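Local atomic coordinates of acetyltransferase, GNAT family (Streptococcus pneumoniae, PDB entry 2ATR), a protein that probably transfers an acetyl group from acetyl-CoA to a substrate that has not been identified, as other GNAT-family acetyltransferases do. Residues His17-Val22 and Val69-Val74; Ser41-Leu46 and Leu92-Glu97; Gly55-Val60 and Ser86-Ala91; Val101-Glu106 and Met118-Leu123. All blocks are in the same frame, centred on the assembly; numbering follows the deposited sequence.

Contact 1. Residues His17-Val22 and Val69-Val74; sequences HLYQAV and VQDLIV
The tight part of this contact is where Tyr19 lies against Asp71 and Ile73. Tyr19 lies in the last part of helix 12-20, with CG anti to the carbonyl carbon. Its OH donates a short hydrogen bond to Asp71 OD2 at 2.6 Å. The hydroxyl reaches the oxygen from above the carboxylate plane, 41° out of it. Ring and carboxylate planes are nearly perpendicular, 80° apart. Over one face of the same ring sits Ile73 CD1, 3.9 Å from the centroid of the Tyr19 ring, a CH-pi contact. The other branch of Ile73 turns to the helix backbone. Its CG2 lies 3.7 Å from Leu18 O and 4.0 Å from Leu18 CB. The looser side is at the exposed Val22, in the loop that follows. There Val22 CG1 only approaches Ile73 CG2, at 4.2 Å. Asp71 belongs to a classic beta bulge with Gln70, both facing Arg58 on the neighbouring strand. A bulge in this strand is a known feature of the GNAT fold. Asp71 OD2 also forms a salt bridge with Arg58 NE. Two donors on one oxygen would favour an ionised Asp71 and hold its carboxylate in one orientation.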
# COMPACT_ATOMS: atom_id res chain seq x y z
N HIS A 17 -13.80 3.70 -5.48
CA HIS A 17 -13.71 2.82 -6.67
C HIS A 17 -12.49 1.89 -6.67
O HIS A 17 -12.53 0.77 -7.16
CB HIS A 17 -13.81 3.64 -7.98
CG HIS A 17 -12.60 4.47 -8.28
ND1 HIS A 17 -12.29 5.60 -7.56
CD2 HIS A 17 -11.64 4.36 -9.23
CE1 HIS A 17 -11.17 6.12 -8.02
NE2 HIS A 17 -10.76 5.39 -9.04
N LEU A 18 -11.37 2.36 -6.11
CA LEU A 18 -10.17 1.50 -6.05
C LEU A 18 -10.38 0.30 -5.07
O LEU A 18 -10.09 -0.83 -5.39
CB LEU A 18 -8.97 2.32 -5.59
CG LEU A 18 -8.45 3.45 -6.49
CD1 LEU A 18 -7.22 4.11 -5.85
CD2 LEU A 18 -8.13 2.92 -7.81
N TYR A 19 -10.87 0.60 -3.88
CA TYR A 19 -11.17 -0.43 -2.85
C TYR A 19 -12.29 -1.37 -3.34
O TYR A 19 -12.13 -2.60 -3.26
CB TYR A 19 -11.50 0.20 -1.51
CG TYR A 19 -10.34 0.93 -0.88
CD1 TYR A 19 -9.40 0.25 -0.07
CD2 TYR A 19 -10.17 2.30 -1.10
CE1 TYR A 19 -8.31 0.94 0.52
CE2 TYR A 19 -9.10 2.99 -0.53
CZ TYR A 19 -8.17 2.30 0.28
OH TYR A 19 -7.13 3.02 0.82
N GLN A 20 -13.38 -0.81 -3.88
CA GLN A 20 -14.38 -1.63 -4.63
C GLN A 20 -13.72 -2.55 -5.65
O GLN A 20 -14.05 -3.72 -5.74
CB GLN A 20 -15.45 -0.75 -5.33
CG GLN A 20 -16.48 -0.24 -4.36
CD GLN A 20 -17.30 0.98 -4.82
OE1 GLN A 20 -16.99 1.66 -5.81
NE2 GLN A 20 -18.33 1.29 -4.05
N ALA A 21 -12.77 -2.03 -6.42
CA ALA A 21 -12.09 -2.81 -7.45
C ALA A 21 -11.37 -4.02 -6.89
O ALA A 21 -10.83 -4.85 -7.66
CB ALA A 21 -11.11 -1.93 -8.19
N VAL A 22 -11.30 -4.11 -5.57
CA VAL A 22 -10.64 -5.25 -4.95
C VAL A 22 -11.37 -6.20 -3.92
O VAL A 22 -10.68 -7.04 -3.37
CB VAL A 22 -9.16 -4.92 -4.45
CG1 VAL A 22 -8.24 -4.52 -5.61
CG2 VAL A 22 -9.15 -3.90 -3.36
N VAL A 69 3.25 -0.94 4.86
CA VAL A 69 2.61 -0.68 3.56
C VAL A 69 1.21 -1.25 3.74
O VAL A 69 1.01 -2.48 3.69
CB VAL A 69 3.32 -1.35 2.31
CG1 VAL A 69 2.46 -1.09 1.02
CG2 VAL A 69 4.73 -0.79 2.07
N GLN A 70 0.25 -0.38 4.05
CA GLN A 70 -1.09 -0.85 4.43
C GLN A 70 -1.98 -1.16 3.21
O GLN A 70 -2.54 -2.26 3.11
CB GLN A 70 -1.71 0.17 5.37
CG GLN A 70 -3.17 -0.10 5.78
CD GLN A 70 -3.37 -1.50 6.40
OE1 GLN A 70 -2.46 -2.06 6.99
NE2 GLN A 70 -4.55 -2.06 6.21
N ASP A 71 -2.08 -0.23 2.26
CA ASP A 71 -2.85 -0.49 1.01
C ASP A 71 -1.93 -0.25 -0.15
O ASP A 71 -1.18 0.75 -0.17
CB ASP A 71 -4.09 0.44 0.83
CG ASP A 71 -5.10 0.35 1.96
OD1 ASP A 71 -5.34 -0.76 2.51
OD2 ASP A 71 -5.69 1.40 2.29
N LEU A 72 -1.92 -1.17 -1.10
CA LEU A 72 -1.33 -0.95 -2.40
C LEU A 72 -2.31 -1.46 -3.47
O LEU A 72 -2.55 -2.69 -3.58
CB LEU A 72 0.01 -1.65 -2.56
CG LEU A 72 0.75 -1.47 -3.89
CD1 LEU A 72 1.03 0.02 -4.16
CD2 LEU A 72 2.07 -2.26 -3.93
N ILE A 73 -2.88 -0.54 -4.23
CA ILE A 73 -3.94 -0.91 -5.17
C ILE A 73 -3.62 -0.30 -6.51
O ILE A 73 -3.31 0.89 -6.57
CB ILE A 73 -5.34 -0.39 -4.73
CG1 ILE A 73 -5.73 -0.98 -3.38
CG2 ILE A 73 -6.41 -0.74 -5.78
CD1 ILE A 73 -6.92 -0.34 -2.75
N VAL A 74 -3.63 -1.13 -7.55
CA VAL A 74 -3.74 -0.65 -8.93
C VAL A 74 -5.01 -1.31 -9.54
O VAL A 74 -5.32 -2.50 -9.27
CB VAL A 74 -2.51 -0.98 -9.77
CG1 VAL A 74 -2.66 -0.39 -11.19
CG2 VAL A 74 -1.25 -0.43 -9.14

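Contact 2. Residues Ser41-Leu46 and Leu92-Glu97; sequences SLVIYL and LGNFKE
Leu42, Tyr45 and Phe95 all place CG anti to the carbonyl carbon, with chi1 of -76°, -73° and -66°. Asn94 shares this torsion. These torsions turn the side chains toward one another between the start of strand 43-49 and the turn after helix 83-92. The turn is closed by a backbone hydrogen bond of 2.8 Å from Phe95 N to Leu92 O. Phe95 is the main apolar group. The tip of its ring leads: CZ lies 3.9 Å from Leu42 CB and 4.1 Å from Leu42 CD1, and the two side chains cross obliquely. Val43 stands at the ring edge, with its CB 4.3 Å from Phe95 CE2. Leu59 and Val67 of the sheet also touch Phe95. The second meeting point is tip to tip. The end of Tyr45 comes up against the exposed Asn94 side chain, and ring and amide planes are tilted moderately against each other. The Tyr45 ring itself is buried and packs on Leu87 and Ala91 of the helix. This contact therefore joins the C-terminal end of helix 83-92 to the sheet mainly by hydrocarbon packing.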
# COMPACT_ATOMS: atom_id res chain seq x y z
N SER A 41 -3.08 8.32 8.44
CA SER A 41 -2.04 7.59 7.77
C SER A 41 -0.81 8.48 7.75
O SER A 41 -0.91 9.67 7.99
CB SER A 41 -2.45 7.24 6.35
OG SER A 41 -3.67 6.50 6.40
N LEU A 42 0.34 7.89 7.45
CA LEU A 42 1.60 8.62 7.37
C LEU A 42 1.66 9.36 6.02
O LEU A 42 2.05 10.53 5.96
CB LEU A 42 2.79 7.65 7.46
CG LEU A 42 3.16 7.07 8.83
CD1 LEU A 42 4.12 5.91 8.58
CD2 LEU A 42 3.83 8.15 9.73
N VAL A 43 1.26 8.66 4.97
CA VAL A 43 1.39 9.15 3.62
C VAL A 43 0.43 8.43 2.68
O VAL A 43 0.18 7.24 2.85
CB VAL A 43 2.84 9.05 3.11
CG1 VAL A 43 3.09 7.77 2.37
CG2 VAL A 43 3.20 10.23 2.27
N ILE A 44 -0.08 9.15 1.70
CA ILE A 44 -0.80 8.56 0.57
C ILE A 44 -0.33 9.13 -0.75
O ILE A 44 -0.24 10.33 -0.90
CB ILE A 44 -2.31 8.77 0.72
CG1 ILE A 44 -2.83 8.08 1.98
CG2 ILE A 44 -3.05 8.27 -0.50
CD1 ILE A 44 -4.11 8.64 2.47
N TYR A 45 -0.04 8.26 -1.70
CA TYR A 45 0.18 8.65 -3.09
C TYR A 45 -0.90 8.06 -3.99
O TYR A 45 -1.34 6.94 -3.76
CB TYR A 45 1.57 8.21 -3.57
CG TYR A 45 2.73 9.00 -2.99
CD1 TYR A 45 3.46 9.87 -3.78
CD2 TYR A 45 3.10 8.87 -1.67
CE1 TYR A 45 4.49 10.58 -3.27
CE2 TYR A 45 4.13 9.57 -1.15
CZ TYR A 45 4.83 10.43 -1.95
OH TYR A 45 5.87 11.14 -1.42
N LEU A 46 -1.32 8.81 -5.01
CA LEU A 46 -2.22 8.26 -6.03
C LEU A 46 -1.50 8.12 -7.35
O LEU A 46 -0.56 8.88 -7.63
CB LEU A 46 -3.45 9.15 -6.23
CG LEU A 46 -4.23 9.43 -4.96
CD1 LEU A 46 -5.42 10.31 -5.32
CD2 LEU A 46 -4.70 8.08 -4.34
N LEU A 92 7.85 5.08 -0.18
CA LEU A 92 8.90 4.60 0.74
C LEU A 92 10.12 5.53 0.78
O LEU A 92 10.90 5.47 1.72
CB LEU A 92 9.33 3.18 0.40
CG LEU A 92 8.27 2.09 0.64
CD1 LEU A 92 8.82 0.80 0.15
CD2 LEU A 92 7.89 2.06 2.14
N GLY A 93 10.28 6.36 -0.27
CA GLY A 93 11.33 7.38 -0.34
C GLY A 93 11.30 8.35 0.83
O GLY A 93 12.34 8.92 1.23
N ASN A 94 10.11 8.53 1.40
CA ASN A 94 9.96 9.33 2.59
C ASN A 94 10.43 8.65 3.86
O ASN A 94 10.53 9.29 4.90
CB ASN A 94 8.51 9.74 2.76
CG ASN A 94 7.99 10.47 1.55
OD1 ASN A 94 7.30 9.89 0.70
ND2 ASN A 94 8.36 11.73 1.44
N PHE A 95 10.75 7.36 3.78
CA PHE A 95 10.91 6.59 5.01
C PHE A 95 12.11 5.71 4.96
O PHE A 95 12.12 4.65 5.60
CB PHE A 95 9.63 5.82 5.35
CG PHE A 95 8.48 6.72 5.70
CD1 PHE A 95 8.43 7.37 6.92
CD2 PHE A 95 7.46 6.96 4.78
CE1 PHE A 95 7.43 8.24 7.20
CE2 PHE A 95 6.43 7.81 5.08
CZ PHE A 95 6.40 8.44 6.30
N LYS A 96 13.13 6.17 4.23
CA LYS A 96 14.31 5.33 3.91
C LYS A 96 15.20 5.01 5.10
O LYS A 96 16.01 4.08 5.04
CB LYS A 96 15.13 5.93 2.74
CG LYS A 96 15.73 7.33 3.01
CD LYS A 96 15.96 8.15 1.69
CE LYS A 96 16.89 9.42 1.89
NZ LYS A 96 16.77 10.03 3.29
N GLU A 97 15.02 5.76 6.20
CA GLU A 97 15.75 5.50 7.44
C GLU A 97 14.83 4.93 8.55
O GLU A 97 15.32 4.67 9.64
CB GLU A 97 16.48 6.79 7.93
CG GLU A 97 17.18 7.55 6.78
CD GLU A 97 18.56 8.11 7.15
OE1 GLU A 97 18.72 8.62 8.29
OE2 GLU A 97 19.49 8.03 6.28

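Contact 3. Residues Gly55-Val60 and Ser86-Ala91; sequences GLIRLV and SLMKEA
Arg58 O is gripped by two backbone N-H groups of the adjacent strand, Gln70 N and Asp71 N. Nothing polar bridges segments 55-60 and 86-91. Ile57 is the central side chain, and its branches part. CG1 runs anti to the backbone N (chi1 -175°), and CG2 takes the crowded position between N and the carbonyl carbon. CG2 thus rests on the helix, 3.6 Å from Leu87 O, 3.7 Å from Ala91 CB and 3.9 Å from Leu87 CB. CD1 reaches farther and lies 3.6 Å from the SE atom of Met88, a selenomethionine. The Met88 chain bends twice, so it crosses Ile57 at about a right angle. Leu59 CD1 closes one end, 3.9 Å from Ala91 CB. At the other end Leu87 CD1 drops onto the strand backbone, 3.8 Å from Leu56 O, beside Gly55, which has no side chain to meet it. All the touching residues are buried. Strand and helix segments run at 34° to each other, their axes 8.5 Å apart. The helix of the beta-alpha-beta crossover between parallel strands 66-74 and 100-102 packs here on neighbouring strand 52-61, in the core of the GNAT fold.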
# COMPACT_ATOMS: atom_id res chain seq x y z
N GLY A 55 -4.74 4.15 -9.06
CA GLY A 55 -3.86 3.41 -8.12
C GLY A 55 -3.70 4.22 -6.88
O GLY A 55 -3.90 5.44 -6.91
N LEU A 56 -3.41 3.53 -5.76
CA LEU A 56 -3.22 4.17 -4.47
C LEU A 56 -2.16 3.38 -3.67
O LEU A 56 -2.08 2.16 -3.80
CB LEU A 56 -4.56 4.28 -3.70
CG LEU A 56 -4.64 4.69 -2.22
CD1 LEU A 56 -6.00 5.34 -1.88
CD2 LEU A 56 -4.36 3.45 -1.30
N ILE A 57 -1.35 4.08 -2.90
CA ILE A 57 -0.53 3.43 -1.83
C ILE A 57 -0.80 4.20 -0.56
O ILE A 57 -0.97 5.42 -0.60
CB ILE A 57 0.99 3.29 -2.16
CG1 ILE A 57 1.77 2.47 -1.04
CG2 ILE A 57 1.61 4.70 -2.37
CD1 ILE A 57 3.23 2.09 -1.50
N ARG A 58 -0.91 3.49 0.56
CA ARG A 58 -1.16 4.09 1.84
C ARG A 58 -0.26 3.43 2.90
O ARG A 58 -0.27 2.20 3.13
CB ARG A 58 -2.63 3.92 2.24
CG ARG A 58 -3.04 4.64 3.46
CD ARG A 58 -4.57 4.70 3.60
NE ARG A 58 -5.16 3.44 4.06
CZ ARG A 58 -5.26 3.03 5.32
NH1 ARG A 58 -4.68 3.69 6.34
NH2 ARG A 58 -5.90 1.91 5.58
N LEU A 59 0.56 4.26 3.53
CA LEU A 59 1.47 3.79 4.58
C LEU A 59 0.98 4.23 5.92
O LEU A 59 0.41 5.30 6.04
CB LEU A 59 2.87 4.35 4.35
CG LEU A 59 3.59 4.20 3.02
CD1 LEU A 59 4.99 4.73 3.22
CD2 LEU A 59 3.62 2.80 2.55
N VAL A 60 1.22 3.40 6.94
CA VAL A 60 0.80 3.63 8.33
C VAL A 60 1.93 3.27 9.30
O VAL A 60 2.91 2.61 8.91
CB VAL A 60 -0.48 2.81 8.73
CG1 VAL A 60 -1.70 3.21 7.83
CG2 VAL A 60 -0.21 1.30 8.70
N SER A 86 6.31 2.36 -9.02
CA SER A 86 6.33 3.78 -8.89
C SER A 86 5.74 4.22 -7.58
O SER A 86 6.35 5.00 -6.89
CB SER A 86 5.55 4.41 -10.08
OG SER A 86 6.20 4.01 -11.26
N LEU A 87 4.54 3.70 -7.26
CA LEU A 87 3.85 4.02 -5.99
C LEU A 87 4.74 3.69 -4.74
O LEU A 87 4.93 4.53 -3.85
CB LEU A 87 2.52 3.28 -5.92
CG LEU A 87 1.37 3.85 -6.81
CD1 LEU A 87 0.17 2.87 -6.72
CD2 LEU A 87 0.98 5.25 -6.32
N MSE A 88 5.30 2.49 -4.77
CA MSE A 88 6.22 1.98 -3.74
C MSE A 88 7.48 2.86 -3.60
O MSE A 88 7.86 3.29 -2.51
CB MSE A 88 6.56 0.50 -4.07
CG MSE A 88 5.44 -0.54 -3.65
SE MSE A 88 5.27 -0.86 -1.86
CE MSE A 88 6.77 -1.89 -1.66
N LYS A 89 8.13 3.15 -4.72
CA LYS A 89 9.37 3.97 -4.69
C LYS A 89 9.15 5.38 -4.20
O LYS A 89 9.92 5.84 -3.33
CB LYS A 89 10.11 3.92 -6.04
CG LYS A 89 10.62 2.51 -6.39
CD LYS A 89 11.15 2.42 -7.86
CE LYS A 89 11.53 1.02 -8.23
NZ LYS A 89 12.44 0.36 -7.23
N GLU A 90 8.08 6.04 -4.64
CA GLU A 90 7.75 7.39 -4.09
C GLU A 90 7.32 7.42 -2.62
O GLU A 90 7.79 8.29 -1.85
CB GLU A 90 6.69 8.13 -4.90
CG GLU A 90 7.08 8.36 -6.37
CD GLU A 90 8.39 9.15 -6.53
OE1 GLU A 90 8.64 10.08 -5.73
OE2 GLU A 90 9.18 8.82 -7.45
N ALA A 91 6.42 6.52 -2.22
CA ALA A 91 5.97 6.53 -0.82
C ALA A 91 7.12 6.15 0.12
O ALA A 91 7.36 6.87 1.08
CB ALA A 91 4.76 5.62 -0.61

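Contact 4. Residues Val101-Glu106 and Met118-Leu123; sequences VQLATE and MGFEIL
The touching backbones run at 74° to each other, so the chain after helix 109-117 passes across strand 100-102 and the residues after it instead of pairing with them. The helix finishes in a Schellman motif. Gly119 has a positive phi of 97° and two hydrogen bonds lead back into the last turn. This cap turns the chain so that Phe120 points at the strand.

Phe120 is the hub of the contact. Leu103 covers one face of its ring in a CH-pi contact, with CD2 3.8 Å from the centroid of the Phe120 ring. Leu103 reaches this place with CG in the crowded position between the backbone N and the carbonyl carbon (chi1 61°). The rim of the ring meets the strand itself. Gln102 CA stands at the edge, 4.2 Å from Phe120 CE1. Val101 has CG1 anti to the backbone N and sets it 3.9 Å from Phe120 CZ. Helix 83-92 adds Met88 and Leu92 to the surroundings of the ring, so Phe120 joins that helix to the last strand of the sheet.

Farther along, Glu121 OE1 ties this chain back to helix 109-117 by a salt bridge with Arg116 NE. Glu121 OE2 accepts a weak bond from Ile122 N. No hydrogen bond crosses between the two segments. At the outer end the extended Gln102 chain crosses Leu123 at about a right angle, and Gln102 OE1 lies 4.0 Å from both Leu123 CD1 and Leu123 CD2.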
# COMPACT_ATOMS: atom_id res chain seq x y z
N VAL A 101 10.55 -1.65 7.99
CA VAL A 101 9.42 -1.41 7.11
C VAL A 101 8.88 -2.79 6.70
O VAL A 101 9.65 -3.65 6.27
CB VAL A 101 9.83 -0.58 5.89
CG1 VAL A 101 8.64 -0.42 4.98
CG2 VAL A 101 10.37 0.83 6.35
N GLN A 102 7.57 -2.99 6.89
CA GLN A 102 6.96 -4.28 6.66
C GLN A 102 5.64 -4.18 5.90
O GLN A 102 5.13 -3.10 5.67
CB GLN A 102 6.73 -5.01 8.00
CG GLN A 102 8.01 -5.30 8.75
CD GLN A 102 7.74 -6.05 10.02
OE1 GLN A 102 7.37 -7.21 9.98
NE2 GLN A 102 7.88 -5.40 11.13
N LEU A 103 5.11 -5.34 5.55
CA LEU A 103 3.83 -5.46 4.82
C LEU A 103 3.41 -6.92 5.01
O LEU A 103 4.24 -7.80 5.43
CB LEU A 103 3.95 -5.07 3.33
CG LEU A 103 4.87 -5.83 2.35
CD1 LEU A 103 4.17 -7.04 1.67
CD2 LEU A 103 5.29 -4.87 1.27
N ALA A 104 2.15 -7.20 4.69
CA ALA A 104 1.63 -8.59 4.76
C ALA A 104 0.89 -8.78 3.43
O ALA A 104 0.17 -7.88 2.97
CB ALA A 104 0.67 -8.77 5.98
N THR A 105 1.09 -9.92 2.79
CA THR A 105 0.45 -10.17 1.51
C THR A 105 -0.08 -11.60 1.34
O THR A 105 0.41 -12.51 2.04
CB THR A 105 1.35 -9.69 0.29
OG1 THR A 105 0.59 -9.77 -0.89
CG2 THR A 105 2.65 -10.55 0.14
N GLU A 106 -1.05 -11.83 0.42
CA GLU A 106 -1.38 -13.21 0.05
C GLU A 106 -0.14 -13.85 -0.50
O GLU A 106 0.62 -13.24 -1.25
CB GLU A 106 -2.50 -13.29 -1.01
CG GLU A 106 -3.80 -12.90 -0.46
CD GLU A 106 -4.90 -12.91 -1.52
OE1 GLU A 106 -4.75 -13.62 -2.55
OE2 GLU A 106 -5.91 -12.19 -1.30
N MSE A 118 10.89 -5.37 -5.17
CA MSE A 118 10.94 -4.08 -4.48
C MSE A 118 11.94 -4.13 -3.32
O MSE A 118 12.13 -3.15 -2.68
CB MSE A 118 9.56 -3.64 -3.97
CG MSE A 118 8.55 -3.16 -5.02
SE MSE A 118 9.13 -1.84 -6.17
CE MSE A 118 9.42 -2.79 -7.52
N GLY A 119 12.61 -5.27 -3.08
CA GLY A 119 13.63 -5.31 -2.00
C GLY A 119 13.10 -5.88 -0.67
O GLY A 119 13.77 -5.77 0.37
N PHE A 120 11.90 -6.44 -0.68
CA PHE A 120 11.26 -7.07 0.50
C PHE A 120 11.52 -8.58 0.46
O PHE A 120 11.64 -9.14 -0.64
CB PHE A 120 9.74 -6.82 0.52
CG PHE A 120 9.35 -5.43 0.98
CD1 PHE A 120 8.80 -5.25 2.27
CD2 PHE A 120 9.54 -4.29 0.13
CE1 PHE A 120 8.44 -3.97 2.72
CE2 PHE A 120 9.22 -3.00 0.59
CZ PHE A 120 8.63 -2.84 1.89
N GLU A 121 11.62 -9.19 1.64
CA GLU A 121 11.83 -10.65 1.81
C GLU A 121 10.78 -11.19 2.78
O GLU A 121 10.36 -10.51 3.71
CB GLU A 121 13.29 -10.94 2.33
CG GLU A 121 13.68 -12.47 2.39
CD GLU A 121 13.28 -13.26 1.15
OE1 GLU A 121 13.43 -12.80 0.02
OE2 GLU A 121 12.72 -14.36 1.33
N ILE A 122 10.40 -12.43 2.61
CA ILE A 122 9.37 -13.04 3.47
C ILE A 122 9.95 -13.30 4.87
O ILE A 122 11.14 -13.59 5.00
CB ILE A 122 8.71 -14.29 2.85
CG1 ILE A 122 9.70 -15.45 2.73
CG2 ILE A 122 8.12 -13.94 1.41
CD1 ILE A 122 9.07 -16.75 2.16
N LEU A 123 9.11 -13.16 5.90
CA LEU A 123 9.62 -13.23 7.28
C LEU A 123 10.21 -14.58 7.66
O LEU A 123 11.14 -14.61 8.44
CB LEU A 123 8.59 -12.82 8.33
CG LEU A 123 8.24 -11.34 8.47
CD1 LEU A 123 7.02 -11.13 9.47
CD2 LEU A 123 9.41 -10.46 8.79

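Overall arrangement
All four contacts reach one mixed sheet. Contacts 2 and 3 are the closest pair, with centres about 7 Å apart. Contact 3 is nested in the loop closed by contact 2; it uses helix 83-92 and contact 2 the turn that follows. Contact 1 packs helix 12-20 on the sheet. Its centre lies about 11 Å from that of contact 3, and a probable backbone hydrogen bond from Leu56 N to Ile73 O ties them. Contact 4 is centred about 17 Å from contact 1, yet Val69 N makes a probable backbone hydrogen bond to Gln102 O. In GNAT enzymes acetyl-CoA binds where the counterparts of parallel strands 66-74 and 100-102 splay; segments 69-74 and 101-106 probably line that cleft.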